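Local coordinates for Mannose/sialic acid-binding lectin (Polygonatum cyrtonema, PDB 3A0C), which binds mannose as a bulb-type lectin domain of the beta-prism II fold and shows anti-HIV activity, at the interface of chains A and B. Coordinates in Å, arbitrary orientation; residue numbers count along the deposited sequence, not the author numbering. Chains: chain A/B, Mannose/sialic acid-binding lectin.

Contact 1: the interface of chains A and B. Residues chain A 96-99; chain B 100-103.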
# COMPACT_ATOMS: atom_id res chain seq x y z
N VAL A 96 -0.14 1.65 8.12
CA VAL A 96 -0.36 3.05 7.77
C VAL A 96 -1.43 3.34 6.71
O VAL A 96 -1.64 2.57 5.77
CB VAL A 96 0.98 3.65 7.26
CG1 VAL A 96 0.89 5.16 7.16
CG2 VAL A 96 2.12 3.22 8.16
N ILE A 97 -2.10 4.47 6.89
CA ILE A 97 -3.12 4.95 5.96
C ILE A 97 -2.46 6.11 5.21
O ILE A 97 -1.94 7.05 5.83
CB ILE A 97 -4.40 5.49 6.69
CG1 ILE A 97 -5.13 4.35 7.40
CG2 ILE A 97 -5.34 6.16 5.69
CD1 ILE A 97 -6.41 4.77 8.12
N TYR A 98 -2.46 6.04 3.88
CA TYR A 98 -1.88 7.11 3.06
C TYR A 98 -2.92 7.69 2.12
O TYR A 98 -3.88 7.02 1.75
CB TYR A 98 -0.71 6.59 2.20
CG TYR A 98 0.50 6.06 2.95
CD1 TYR A 98 0.63 4.70 3.26
CD2 TYR A 98 1.57 6.91 3.26
CE1 TYR A 98 1.78 4.20 3.84
CE2 TYR A 98 2.73 6.41 3.84
CZ TYR A 98 2.83 5.06 4.12
OH TYR A 98 4.01 4.57 4.64
N GLY A 99 -2.72 8.94 1.72
CA GLY A 99 -3.64 9.60 0.81
C GLY A 99 -3.55 11.12 0.90
O GLY A 99 -2.98 11.65 1.85
N PRO B 100 0.32 12.40 1.96
CA PRO B 100 1.19 11.89 3.04
C PRO B 100 0.47 10.88 3.93
O PRO B 100 -0.57 10.31 3.54
CB PRO B 100 1.57 13.16 3.82
CG PRO B 100 1.36 14.28 2.82
CD PRO B 100 0.08 13.85 2.15
N VAL B 101 1.04 10.65 5.12
CA VAL B 101 0.47 9.71 6.08
C VAL B 101 -0.73 10.36 6.76
O VAL B 101 -0.68 11.53 7.13
CB VAL B 101 1.53 9.29 7.13
CG1 VAL B 101 2.68 8.55 6.46
CG2 VAL B 101 2.05 10.52 7.84
N VAL B 102 -1.83 9.63 6.88
CA VAL B 102 -3.02 10.17 7.51
C VAL B 102 -3.19 9.57 8.91
O VAL B 102 -3.65 10.24 9.82
CB VAL B 102 -4.29 9.84 6.69
CG1 VAL B 102 -5.55 10.20 7.49
CG2 VAL B 102 -4.24 10.60 5.36
N TRP B 103 -2.80 8.30 9.06
CA TRP B 103 -2.93 7.60 10.32
C TRP B 103 -2.04 6.36 10.28
O TRP B 103 -1.65 5.91 9.21
CB TRP B 103 -4.40 7.19 10.52
CG TRP B 103 -4.71 6.51 11.84
CD1 TRP B 103 -5.00 7.10 13.04
CD2 TRP B 103 -4.80 5.10 12.06
NE1 TRP B 103 -5.27 6.14 13.98
CE2 TRP B 103 -5.16 4.90 13.41
CE3 TRP B 103 -4.61 3.98 11.24
CZ2 TRP B 103 -5.34 3.63 13.96
CZ3 TRP B 103 -4.80 2.72 11.78
CH2 TRP B 103 -5.16 2.55 13.13
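A:Tyr98 and B:Val101 meet where strand 95-98 of chain A pairs antiparallel with strand 101-104 of chain B, an exchange of C-terminal strands typical of dimers of beta-prism II, bulb-type lectins. The tight part is on the sheet face that carries A:Val96, A:Tyr98 and B:Val101. There the CG1 methyl of B:Val101 lies beside the phenol, above and beyond its CD2-CE2 edge, 3.4 Å from A:Tyr98 CE2; the two side chains run alongside and point the same way. The branch gets there by standing opposite its own carbonyl carbon (chi1 -63°). A:Val96 CG1 comes over the same side of the phenol, offset toward its rim, and lies 3.9 Å from B:Val101 CG1, so two methyls hem in the ring from that side.

On the opposite sheet face the apolar approaches are longer, although A:Ile97 and B:Trp103 bury more of their surface there. A:Ile97 crosses B:Trp103 at an angle, and its CD1 end comes to the CE3 edge of the benzo ring, off the ring plane and outside its outline, with A:Ile97 CD1 3.7 Å from B:Trp103 CE3. Its other branch, CG2, is 4.0 Å from B:Val102 CB. B:Val102 and B:Trp103 both project to this face, opposite the single residue A:Ile97, as in a classic beta-bulge; the psi of -34° at B:Val102 is the backbone kink that permits it.

Between the two faces, main-chain bonds join the strands of A and B. A:Ile97 N donates to B:Trp103 O at 2.8 Å, and B:Val102 N returns a bond to A:Ile97 O, also 2.8 Å; both are nearly straight at the hydrogen. Where strand 95-98 of chain A ends, A:Gly99 N donates to B:Pro100 O at 3.1 Å, a longer and more bent bond (156° at H). B:Pro100 follows a cis peptide, which probably helps set the path of the chain into the exchanged strand.

Contact 2: the interface of chains A and B. Residues chain A 103-106, 109; chain B 94-96.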
# COMPACT_ATOMS: atom_id res chain seq x y z
N TRP A 103 -0.37 10.07 -7.82
CA TRP A 103 -0.08 9.64 -9.17
C TRP A 103 -0.55 8.20 -9.34
O TRP A 103 -0.64 7.47 -8.37
CB TRP A 103 1.42 9.69 -9.38
CG TRP A 103 1.91 9.31 -10.76
CD1 TRP A 103 2.07 10.15 -11.83
CD2 TRP A 103 2.38 8.03 -11.18
NE1 TRP A 103 2.62 9.47 -12.89
CE2 TRP A 103 2.82 8.17 -12.52
CE3 TRP A 103 2.47 6.77 -10.56
CZ2 TRP A 103 3.34 7.10 -13.25
CZ3 TRP A 103 3.00 5.70 -11.29
CH2 TRP A 103 3.43 5.88 -12.62
N ALA A 104 -0.84 7.82 -10.58
CA ALA A 104 -1.27 6.46 -10.91
C ALA A 104 -0.86 6.16 -12.35
O ALA A 104 -0.67 7.07 -13.15
CB ALA A 104 -2.78 6.32 -10.76
N THR A 105 -0.73 4.87 -12.67
CA THR A 105 -0.34 4.48 -14.02
C THR A 105 -1.54 4.50 -14.98
O THR A 105 -1.39 4.73 -16.18
CB THR A 105 0.28 3.07 -14.04
OG1 THR A 105 -0.57 2.16 -13.33
CG2 THR A 105 1.65 3.09 -13.39
N GLY A 106 -2.74 4.28 -14.44
CA GLY A 106 -3.91 4.27 -15.29
C GLY A 106 -4.05 2.89 -15.91
O GLY A 106 -4.86 2.68 -16.81
N PRO A 109 -8.57 0.86 -13.10
CA PRO A 109 -9.10 -0.43 -12.64
C PRO A 109 -9.46 -1.38 -13.76
O PRO A 109 -9.40 -0.97 -14.93
CB PRO A 109 -10.32 -0.02 -11.81
CG PRO A 109 -10.82 1.18 -12.53
CD PRO A 109 -9.52 1.94 -12.81
N ASN B 94 -4.04 -1.09 -11.21
CA ASN B 94 -3.54 0.29 -11.28
C ASN B 94 -2.41 0.46 -10.26
O ASN B 94 -2.49 -0.05 -9.16
CB ASN B 94 -4.67 1.27 -11.00
CG ASN B 94 -4.34 2.70 -11.40
OD1 ASN B 94 -3.31 2.96 -12.04
ND2 ASN B 94 -5.21 3.63 -11.04
N VAL B 95 -1.34 1.13 -10.64
CA VAL B 95 -0.22 1.35 -9.71
C VAL B 95 -0.31 2.80 -9.25
O VAL B 95 -0.16 3.72 -10.04
CB VAL B 95 1.13 1.11 -10.40
CG1 VAL B 95 2.26 1.54 -9.49
CG2 VAL B 95 1.26 -0.35 -10.76
N VAL B 96 -0.53 3.00 -7.96
CA VAL B 96 -0.72 4.33 -7.40
C VAL B 96 0.24 4.75 -6.30
O VAL B 96 0.70 3.92 -5.51
CB VAL B 96 -2.15 4.45 -6.81
CG1 VAL B 96 -2.46 5.90 -6.48
CG2 VAL B 96 -3.18 3.84 -7.76
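A:Thr105 and B:Asn94 slide past each other in opposite directions where the C-terminal strand 101-104 of chain A runs out along strand 95-98 of chain B, within the beta-sheet of this bulb-type lectin. The threonine hydroxyl sits between its own backbone N and carbonyl carbon (chi1 50°), which turns OG1 toward the start of the B strand. In that place it serves two partners. A:Thr105 OG1 accepts from B:Val95 N at 3.0 Å. The same A:Thr105 OG1 donates to the amide oxygen B:Asn94 OD1 at 3.1 Å, and this second bond lies in the carbonyl plane of the amide.

B:Asn94 OD1 takes another donor, A:Gly106 N at 2.8 Å, which approaches from above that plane, 35° out of it. The two bonds thus reach the oxygen from different directions and should restrict rotation of the amide. The side chain is carried toward chain A because CG stands opposite the backbone N (chi1 -165°). A:Ala104 CB lies beyond the end of the amide, between its oxygen and nitrogen and 3.6 Å from B:Asn94 ND2.

A:Thr105 and B:Val95 meet at an angle rather than in parallel. The threonine methyl CG2 turns to the branching carbon of the valine, with B:Val95 CB 3.6 Å away, while the hydroxyl of the same residue faces the backbone. Next to this contact, A:Thr105 N donates to B:Val95 O at 2.9 Å, a clearly bent bond. A:Thr105 N lies over one face of its own chain's A:Trp103 indole, near the rim, and the ring thus borders this main-chain link. On the side of A:Ala104, the methyl CB faces B:Val96 CG2 at 3.9 Å, a looser apolar contact at the antiparallel bridge.

Contact 1 and contact 2 have C-alpha centres about 17 Å apart and use the same two elements, strands 95-98 and 101-104, with the chains exchanged. Val96 and Trp103 occur in both, each from the opposite chain. The two-fold therefore sets the twin of contact 2 next to contact 1 along the same strand pair: the end of B strand 101-104 continues past A:Val96 toward A:Asn94. Contact 1 supplies the proline-led entry of the exchanged strand, contact 2 its polar exit. This reciprocal exchange fits a stable dimer, as expected for the family, although the coordinates alone do not prove the state in solution.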